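Local coordinates for MdcA (Pseudomonas aeruginosa, PDB 5VIT), which probably acts as the acyl-carrier-protein transferase of malonate decarboxylase, exchanging the acetyl group on the carrier protein for malonate, at residues 472-477 and 481-486; 500-505 and 511-516; 430-435 and 462-467. All coordinates share one frame; numbering follows the deposited sequence.

In the fold
All three contacts lie on the same side of the chain's centre. Interaction 3 comes first along the sequence, bringing strand 432-433 to strand 461-464; interaction 1 then starts helix 477-486, and interaction 2 folds helix 502-507 back onto strand 511-512, the outermost strand of the mixed sheet that also holds 461-464. The centre of interaction 1 lies about 13 Å from each of the other two centres, which are about 16 Å apart. Helix 477-486 touches both: I484 packs on F432 of interaction 3, M483 and A486 on M505 of interaction 2. L513 and P514 also pack directly on E466. The end of the sheet and its helices thus form one continuous packed region.

Interaction 1. Residues 472-477 and 481-486; sequences YKARSL and QAMIAA
L477 and Q481 meet one helical turn apart at the N-terminal end of helix 477-486, while A474, in the loop that leads into the helix, rests against M483 further along it. The motif is an N-capped helix start. S476 occupies the N-cap position, its OG hydrogen-bonded to the backbone N of E479, and the chain turns there from loop into helix.

The polar part of the contact is the regular helical bond from Q481 N to L477 O, 2.9 Å long and nearly straight, with 164° at the hydrogen. The side-chain amide of Q481 finds its polar partner elsewhere: NE2 is hydrogen-bonded to OD1 of D365, which should help fix the rotation of the group.

The rest is van der Waals contact, and it begins with the same two residues. The aliphatic stem of Q481 brushes the leucine carbonyl, its CG coming within 3.3 Å of L477 O. Beyond CG the glutamine chain runs out extended, and its amide passes beside the leucine, Q481 NE2 sitting 3.5 Å from L477 CG and 3.7 Å from L477 CD2, the two side chains meeting at a slant. The leucine is turned for this by placing CG anti to its backbone N (chi1 173°).

A second apolar contact joins the loop to the helix. A474 points its methyl group at M483, a buried side chain whose other neighbours include helix 502-507. Just before A474, the chain of K473 leads away from the helix to G509, whose carbonyl oxygen its NZ hydrogen-bonds. On the helix side, M483 bends at its last torsion (chi3 61°), and it is the sulfur that touches the loop: SD lies 3.8 Å from A474 CB.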
loop_
_atom_site.group_PDB
_atom_site.type_symbol
_atom_site.label_atom_id
_atom_site.label_comp_id
_atom_site.label_asym_id
_atom_site.label_seq_id
_atom_site.Cartn_x
_atom_site.Cartn_y
_atom_site.Cartn_z
ATOM N N TYR A 472 7.599 -1.526 10.537
ATOM C CA TYR A 472 7.528 -1.770 11.972
ATOM C C TYR A 472 6.738 -3.027 12.269
ATOM O O TYR A 472 6.840 -3.582 13.362
ATOM C CB TYR A 472 6.921 -0.582 12.694
ATOM C CG TYR A 472 5.422 -0.422 12.554
ATOM C CD1 TYR A 472 4.880 0.297 11.498
ATOM C CD2 TYR A 472 4.550 -0.947 13.510
ATOM C CE1 TYR A 472 3.513 0.463 11.380
ATOM C CE2 TYR A 472 3.186 -0.789 13.395
ATOM C CZ TYR A 472 2.674 -0.077 12.327
ATOM O OH TYR A 472 1.318 0.103 12.195
ATOM N N LYS A 473 5.961 -3.483 11.286
ATOM C CA LYS A 473 5.172 -4.704 11.427
ATOM C C LYS A 473 5.970 -5.969 11.104
ATOM O O LYS A 473 5.541 -7.077 11.427
ATOM C CB LYS A 473 3.933 -4.630 10.518
ATOM C CG LYS A 473 2.934 -3.519 10.888
ATOM C CD LYS A 473 1.844 -3.441 9.820
ATOM C CE LYS A 473 0.602 -2.694 10.266
ATOM N NZ LYS A 473 -0.294 -2.380 9.083
ATOM N N ALA A 474 7.119 -5.816 10.451
ATOM C CA ALA A 474 7.948 -6.971 10.092
ATOM C C ALA A 474 8.404 -7.787 11.309
ATOM O O ALA A 474 8.957 -7.246 12.265
ATOM C CB ALA A 474 9.174 -6.513 9.275
ATOM N N ARG A 475 8.197 -9.097 11.250
ATOM C CA ARG A 475 8.535 -9.974 12.369
ATOM C C ARG A 475 9.849 -10.741 12.149
ATOM O O ARG A 475 10.296 -11.475 13.029
ATOM C CB ARG A 475 7.380 -10.945 12.634
ATOM C CG ARG A 475 5.999 -10.426 12.165
ATOM C CD ARG A 475 4.953 -11.543 12.134
ATOM N NE ARG A 475 5.277 -12.524 11.103
ATOM C CZ ARG A 475 4.799 -12.514 9.863
ATOM N NH1 ARG A 475 3.927 -11.581 9.487
ATOM N NH2 ARG A 475 5.176 -13.459 9.004
ATOM N N SER A 476 10.466 -10.551 10.984
ATOM C CA SER A 476 11.800 -11.085 10.714
ATOM C C SER A 476 12.486 -10.227 9.662
ATOM O O SER A 476 11.822 -9.441 8.985
ATOM C CB SER A 476 11.720 -12.525 10.228
ATOM O OG SER A 476 11.113 -12.562 8.945
ATOM N N LEU A 477 13.798 -10.391 9.505
ATOM C CA LEU A 477 14.545 -9.637 8.502
ATOM C C LEU A 477 14.034 -9.940 7.085
ATOM O O LEU A 477 13.908 -9.046 6.246
ATOM C CB LEU A 477 16.041 -9.948 8.597
ATOM C CG LEU A 477 16.919 -9.353 7.492
ATOM C CD1 LEU A 477 16.856 -7.831 7.507
ATOM C CD2 LEU A 477 18.367 -9.830 7.616
ATOM N N GLN A 481 12.653 -7.374 4.215
ATOM C CA GLN A 481 13.161 -7.377 2.843
ATOM C C GLN A 481 12.015 -7.480 1.837
ATOM O O GLN A 481 12.005 -6.774 0.821
ATOM C CB GLN A 481 14.152 -8.542 2.620
ATOM C CG GLN A 481 15.447 -8.392 3.418
ATOM C CD GLN A 481 16.220 -9.698 3.543
ATOM O OE1 GLN A 481 15.708 -10.760 3.219
ATOM N NE2 GLN A 481 17.455 -9.615 4.025
ATOM N N ALA A 482 11.057 -8.363 2.113
ATOM C CA ALA A 482 9.947 -8.553 1.186
ATOM C C ALA A 482 9.156 -7.255 1.068
ATOM O O ALA A 482 8.744 -6.860 -0.019
ATOM C CB ALA A 482 9.028 -9.704 1.640
ATOM N N MET A 483 8.949 -6.599 2.197
ATOM C CA MET A 483 8.156 -5.376 2.209
ATOM C C MET A 483 8.869 -4.267 1.445
ATOM O O MET A 483 8.244 -3.564 0.648
ATOM C CB MET A 483 7.844 -4.953 3.647
ATOM C CG MET A 483 7.071 -6.030 4.415
ATOM S SD MET A 483 6.996 -5.743 6.201
ATOM C CE MET A 483 6.154 -4.208 6.110
ATOM N N ILE A 484 10.177 -4.128 1.662
ATOM C CA ILE A 484 10.951 -3.109 0.961
ATOM C C ILE A 484 10.890 -3.369 -0.547
ATOM O O ILE A 484 10.624 -2.457 -1.338
ATOM C CB ILE A 484 12.418 -3.065 1.453
ATOM C CG1 ILE A 484 12.465 -2.484 2.881
ATOM C CG2 ILE A 484 13.299 -2.240 0.500
ATOM C CD1 ILE A 484 13.680 -2.895 3.704
ATOM N N ALA A 485 11.099 -4.619 -0.941
ATOM C CA ALA A 485 11.062 -4.971 -2.355
ATOM C C ALA A 485 9.688 -4.649 -2.982
ATOM O O ALA A 485 9.622 -4.200 -4.134
ATOM C CB ALA A 485 11.422 -6.470 -2.546
ATOM N N ALA A 486 8.604 -4.867 -2.234
ATOM C CA ALA A 486 7.254 -4.547 -2.738
ATOM C C ALA A 486 7.037 -3.070 -3.080
ATOM O O ALA A 486 6.152 -2.747 -3.855
ATOM C CB ALA A 486 6.198 -4.980 -1.739
#

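Interaction 2. Residues 500-505 and 511-516; sequences RETQRM and IALPED
I511 and M505 do most of the touching where the chain, after helix 502-507, turns and comes back as strand 511-512. Helix and strand are joined here by a short loop: the helix packs on the residues that follow it, and the strand forms the end of the mixed sheet, antiparallel to strand 467-469.

I511 loses most surface to the contact, and both of its branches are used. CG1 stands between the backbone N and the carbonyl carbon (chi1 78°), which sets I511 CD1 4.0 Å from M505 CB. The other branch serves the far end of the methionine, with I511 CG2 4.0 Å from M505 CE. The isoleucine therefore meets M505 at the root and at the tip of its side chain. The backbones are tied as well: I511 N donates to M505 O, but at 3.3 Å the bond is weak, even though it is nearly straight (169° at the hydrogen).

T502, a turn earlier on the helix, adds its methyl group. It crosses the isoleucine at about a right angle, with T502 CG2 4.0 Å from I511 CD1, and the same methyl, T502 CG2, lies at the longer distance of 4.4 Å from L513 CD1. Its OG1 is hydrogen-bonded to NE2 of H497, so the side chain turns a methyl to the strand and a polar atom to the loop before the helix.

Helix 477-486 packs on the contact through M483 and A486, both of which touch M505; A486 also touches I511. R500 links the region to another protein chain, whose backbone its NH2 hydrogen-bonds. Past the strand the chain tightens into a 3-10 turn, in which D516 N donates to L513 O over 2.8 Å.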
loop_
_atom_site.group_PDB
_atom_site.type_symbol
_atom_site.label_atom_id
_atom_site.label_comp_id
_atom_site.label_asym_id
_atom_site.label_seq_id
_atom_site.Cartn_x
_atom_site.Cartn_y
_atom_site.Cartn_z
ATOM N N ARG A 500 2.552 -11.138 -7.832
ATOM C CA ARG A 500 1.377 -11.874 -7.356
ATOM C C ARG A 500 1.317 -11.922 -5.837
ATOM O O ARG A 500 0.340 -12.425 -5.272
ATOM C CB ARG A 500 1.345 -13.310 -7.865
ATOM C CG ARG A 500 1.549 -13.493 -9.342
ATOM C CD ARG A 500 2.757 -14.364 -9.450
ATOM N NE ARG A 500 2.560 -15.592 -10.152
ATOM C CZ ARG A 500 3.477 -16.557 -10.207
ATOM N NH1 ARG A 500 4.629 -16.418 -9.572
ATOM N NH2 ARG A 500 3.229 -17.668 -10.891
ATOM N N GLU A 501 2.379 -11.443 -5.186
ATOM C CA GLU A 501 2.427 -11.372 -3.726
ATOM C C GLU A 501 1.901 -10.028 -3.207
ATOM O O GLU A 501 1.614 -9.880 -2.018
ATOM C CB GLU A 501 3.862 -11.607 -3.214
ATOM C CG GLU A 501 4.408 -13.022 -3.435
ATOM C CD GLU A 501 3.531 -14.110 -2.807
ATOM O OE1 GLU A 501 2.897 -13.852 -1.761
ATOM O OE2 GLU A 501 3.475 -15.227 -3.365
ATOM N N THR A 502 1.777 -9.048 -4.093
ATOM C CA THR A 502 1.368 -7.707 -3.664
ATOM C C THR A 502 -0.010 -7.683 -2.985
ATOM O O THR A 502 -0.175 -7.010 -1.958
ATOM C CB THR A 502 1.367 -6.716 -4.847
ATOM O OG1 THR A 502 2.691 -6.601 -5.351
ATOM C CG2 THR A 502 0.886 -5.315 -4.410
ATOM N N GLN A 503 -0.980 -8.425 -3.532
ATOM C CA GLN A 503 -2.356 -8.375 -3.019
ATOM C C GLN A 503 -2.422 -8.790 -1.545
ATOM O O GLN A 503 -3.067 -8.136 -0.725
ATOM C CB GLN A 503 -3.287 -9.264 -3.852
ATOM C CG GLN A 503 -4.760 -9.244 -3.386
ATOM C CD GLN A 503 -5.117 -10.361 -2.389
ATOM O OE1 GLN A 503 -4.468 -11.428 -2.344
ATOM N NE2 GLN A 503 -6.157 -10.119 -1.585
ATOM N N ARG A 504 -1.744 -9.878 -1.226
ATOM C CA ARG A 504 -1.659 -10.364 0.138
ATOM C C ARG A 504 -1.029 -9.342 1.083
ATOM O O ARG A 504 -1.515 -9.136 2.202
ATOM C CB ARG A 504 -0.857 -11.664 0.162
ATOM C CG ARG A 504 -0.554 -12.212 1.547
ATOM C CD ARG A 504 -0.487 -13.718 1.467
ATOM N NE ARG A 504 -0.949 -14.318 2.706
ATOM C CZ ARG A 504 -1.942 -15.197 2.789
ATOM N NH1 ARG A 504 -2.598 -15.585 1.696
ATOM N NH2 ARG A 504 -2.275 -15.684 3.977
ATOM N N MET A 505 0.056 -8.709 0.640
ATOM C CA MET A 505 0.735 -7.734 1.480
ATOM C C MET A 505 -0.168 -6.531 1.718
ATOM O O MET A 505 -0.200 -5.978 2.820
ATOM C CB MET A 505 2.056 -7.331 0.850
ATOM C CG MET A 505 2.983 -8.546 0.684
ATOM S SD MET A 505 4.605 -8.174 -0.001
ATOM C CE MET A 505 5.369 -7.356 1.388
ATOM N N ILE A 511 1.896 -3.469 3.360
ATOM C CA ILE A 511 2.105 -2.316 2.507
ATOM C C ILE A 511 0.765 -1.670 2.215
ATOM O O ILE A 511 -0.287 -2.303 2.331
ATOM C CB ILE A 511 2.796 -2.683 1.181
ATOM C CG1 ILE A 511 1.801 -3.320 0.206
ATOM C CG2 ILE A 511 3.992 -3.622 1.424
ATOM C CD1 ILE A 511 2.438 -3.854 -1.075
ATOM N N ALA A 512 0.811 -0.394 1.870
ATOM C CA ALA A 512 -0.358 0.308 1.362
ATOM C C ALA A 512 0.010 0.941 0.033
ATOM O O ALA A 512 1.005 1.659 -0.064
ATOM C CB ALA A 512 -0.828 1.370 2.351
ATOM N N LEU A 513 -0.773 0.671 -0.999
ATOM C CA LEU A 513 -0.620 1.413 -2.247
ATOM C C LEU A 513 -1.477 2.649 -2.085
ATOM O O LEU A 513 -2.323 2.674 -1.189
ATOM C CB LEU A 513 -1.055 0.585 -3.457
ATOM C CG LEU A 513 -0.343 -0.734 -3.729
ATOM C CD1 LEU A 513 -0.729 -1.265 -5.109
ATOM C CD2 LEU A 513 1.153 -0.576 -3.593
ATOM N N PRO A 514 -1.265 3.682 -2.927
ATOM C CA PRO A 514 -2.117 4.882 -2.828
ATOM C C PRO A 514 -3.611 4.553 -2.795
ATOM O O PRO A 514 -4.328 5.153 -1.996
ATOM C CB PRO A 514 -1.765 5.691 -4.085
ATOM C CG PRO A 514 -0.808 4.829 -4.890
ATOM C CD PRO A 514 -0.222 3.818 -3.958
ATOM N N GLU A 515 -4.060 3.576 -3.584
ATOM C CA GLU A 515 -5.492 3.294 -3.658
ATOM C C GLU A 515 -5.976 2.576 -2.399
ATOM O O GLU A 515 -7.181 2.557 -2.131
ATOM C CB GLU A 515 -5.862 2.490 -4.935
ATOM C CG GLU A 515 -4.804 1.553 -5.487
ATOM C CD GLU A 515 -3.629 2.268 -6.175
ATOM O OE1 GLU A 515 -2.494 2.085 -5.705
ATOM O OE2 GLU A 515 -3.814 2.986 -7.182
ATOM N N ASP A 516 -5.057 2.016 -1.606
ATOM C CA ASP A 516 -5.428 1.543 -0.268
ATOM C C ASP A 516 -5.715 2.693 0.684
ATOM O O ASP A 516 -6.269 2.489 1.768
ATOM C CB ASP A 516 -4.337 0.680 0.340
ATOM C CG ASP A 516 -4.165 -0.621 -0.384
ATOM O OD1 ASP A 516 -3.013 -0.946 -0.750
ATOM O OD2 ASP A 516 -5.182 -1.310 -0.594
#

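Interaction 3. Residues 430-435 and 462-467; sequences PTFVER and VLTEEG
Two sheets meet here. F432 belongs to the short, weakly bonded strand at about 432-433, at the margin of a three-stranded sheet, and it points its ring at strand 461-464 of the larger mixed sheet, where V462 and T464 receive it. The contact is buried, and no hydrogen bond crosses it.

The outer end of the ring does the touching. V462 comes at the ring edge, close to its plane: a chi1 of 167° swings CG1 anti to the backbone N, which brings it to 3.9 Å from F432 CZ. Two residues on, and so on the same side of the strand, T464 approaches the ring obliquely, with OG1 3.6 Å from both CZ and CE1 of F432. This hydroxyl is not left without a polar partner beside the ring, because it hydrogen-bonds the carbonyl oxygen of V421. Beyond it the chain turns back through a beta-hairpin with a two-residue turn, E465 and E466: T464 N bonds G467 O at 3.0 Å, and G467 N bonds T464 O at 3.1 Å.

E466 makes a salt bridge to R86 of the MdcC chain. F432 also touches V362 of strand 361-363 and I484 of helix 477-486. L463 points away from F432 and packs on strand 416-420 and helix 235-250, so strand 461-464 lies between the phenylalanine and that helix.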
loop_
_atom_site.group_PDB
_atom_site.type_symbol
_atom_site.label_atom_id
_atom_site.label_comp_id
_atom_site.label_asym_id
_atom_site.label_seq_id
_atom_site.Cartn_x
_atom_site.Cartn_y
_atom_site.Cartn_z
ATOM N N PRO A 430 19.280 3.842 -9.666
ATOM C CA PRO A 430 18.193 3.431 -8.766
ATOM C C PRO A 430 18.487 3.865 -7.326
ATOM O O PRO A 430 19.655 3.968 -6.964
ATOM C CB PRO A 430 18.187 1.909 -8.900
ATOM C CG PRO A 430 19.649 1.579 -9.246
ATOM C CD PRO A 430 20.097 2.701 -10.122
ATOM N N THR A 431 17.452 4.128 -6.530
ATOM C CA THR A 431 17.649 4.417 -5.105
ATOM C C THR A 431 17.890 3.132 -4.319
ATOM O O THR A 431 18.723 3.081 -3.413
ATOM C CB THR A 431 16.448 5.151 -4.517
ATOM O OG1 THR A 431 16.297 6.401 -5.204
ATOM C CG2 THR A 431 16.638 5.401 -3.013
ATOM N N PHE A 432 17.189 2.069 -4.695
ATOM C CA PHE A 432 17.289 0.841 -3.924
ATOM C C PHE A 432 18.253 -0.120 -4.587
ATOM O O PHE A 432 18.003 -0.618 -5.688
ATOM C CB PHE A 432 15.913 0.209 -3.745
ATOM C CG PHE A 432 14.947 1.057 -2.944
ATOM C CD1 PHE A 432 14.254 2.105 -3.546
ATOM C CD2 PHE A 432 14.691 0.768 -1.608
ATOM C CE1 PHE A 432 13.339 2.873 -2.815
ATOM C CE2 PHE A 432 13.778 1.528 -0.874
ATOM C CZ PHE A 432 13.108 2.589 -1.476
ATOM N N VAL A 433 19.372 -0.358 -3.912
ATOM C CA VAL A 433 20.492 -1.105 -4.492
ATOM C C VAL A 433 20.779 -2.382 -3.700
ATOM O O VAL A 433 20.417 -2.487 -2.526
ATOM C CB VAL A 433 21.769 -0.246 -4.535
ATOM C CG1 VAL A 433 21.567 0.974 -5.418
ATOM C CG2 VAL A 433 22.142 0.189 -3.123
ATOM N N GLU A 434 21.435 -3.344 -4.345
ATOM C CA GLU A 434 21.832 -4.584 -3.677
ATOM C C GLU A 434 22.932 -4.363 -2.634
ATOM O O GLU A 434 23.009 -5.098 -1.658
ATOM C CB GLU A 434 22.263 -5.610 -4.735
ATOM C CG GLU A 434 21.213 -5.679 -5.843
ATOM C CD GLU A 434 21.471 -6.723 -6.895
ATOM O OE1 GLU A 434 21.069 -7.889 -6.691
ATOM O OE2 GLU A 434 22.051 -6.360 -7.943
ATOM N N ARG A 435 23.759 -3.340 -2.835
ATOM C CA ARG A 435 24.830 -2.968 -1.894
ATOM C C ARG A 435 25.053 -1.462 -1.883
ATOM O O ARG A 435 25.232 -0.847 -2.933
ATOM C CB ARG A 435 26.160 -3.657 -2.245
ATOM C CG ARG A 435 26.393 -5.012 -1.596
ATOM C CD ARG A 435 27.626 -5.705 -2.202
ATOM N NE ARG A 435 28.789 -4.812 -2.217
ATOM C CZ ARG A 435 29.773 -4.820 -1.316
ATOM N NH1 ARG A 435 29.767 -5.693 -0.308
ATOM N NH2 ARG A 435 30.772 -3.951 -1.431
ATOM N N VAL A 462 8.918 2.797 4.969
ATOM C CA VAL A 462 9.556 3.216 3.733
ATOM C C VAL A 462 8.467 3.736 2.818
ATOM O O VAL A 462 7.491 3.034 2.530
ATOM C CB VAL A 462 10.342 2.090 3.056
ATOM C CG1 VAL A 462 10.720 2.496 1.615
ATOM C CG2 VAL A 462 11.589 1.792 3.853
ATOM N N LEU A 463 8.619 4.986 2.402
ATOM C CA LEU A 463 7.614 5.636 1.590
ATOM C C LEU A 463 8.237 6.004 0.264
ATOM O O LEU A 463 9.276 6.667 0.203
ATOM C CB LEU A 463 7.048 6.866 2.298
ATOM C CG LEU A 463 6.295 7.921 1.474
ATOM C CD1 LEU A 463 5.230 7.334 0.546
ATOM C CD2 LEU A 463 5.680 8.975 2.411
ATOM N N THR A 464 7.552 5.584 -0.792
ATOM C CA THR A 464 8.045 5.642 -2.155
ATOM C C THR A 464 6.887 6.109 -3.069
ATOM O O THR A 464 5.750 6.068 -2.640
ATOM C CB THR A 464 8.586 4.233 -2.502
ATOM O OG1 THR A 464 10.020 4.174 -2.349
ATOM C CG2 THR A 464 8.159 3.789 -3.787
ATOM N N GLU A 465 7.134 6.552 -4.303
ATOM C CA GLU A 465 6.009 6.848 -5.207
ATOM C C GLU A 465 5.106 5.616 -5.471
ATOM O O GLU A 465 3.966 5.769 -5.907
ATOM C CB GLU A 465 6.514 7.430 -6.546
ATOM C CG GLU A 465 6.989 6.426 -7.604
ATOM C CD GLU A 465 8.434 5.961 -7.426
ATOM O OE1 GLU A 465 9.040 6.234 -6.371
ATOM O OE2 GLU A 465 8.975 5.318 -8.349
ATOM N N GLU A 466 5.614 4.413 -5.203
ATOM C CA GLU A 466 4.860 3.160 -5.314
ATOM C C GLU A 466 3.916 2.896 -4.146
ATOM O O GLU A 466 2.850 2.296 -4.317
ATOM C CB GLU A 466 5.823 1.984 -5.424
ATOM C CG GLU A 466 6.747 2.064 -6.618
ATOM C CD GLU A 466 6.089 1.534 -7.869
ATOM O OE1 GLU A 466 5.468 0.455 -7.803
ATOM O OE2 GLU A 466 6.190 2.189 -8.920
ATOM N N GLY A 467 4.319 3.320 -2.952
ATOM C CA GLY A 467 3.538 3.038 -1.769
ATOM C C GLY A 467 4.338 3.067 -0.486
ATOM O O GLY A 467 5.503 3.473 -0.454
#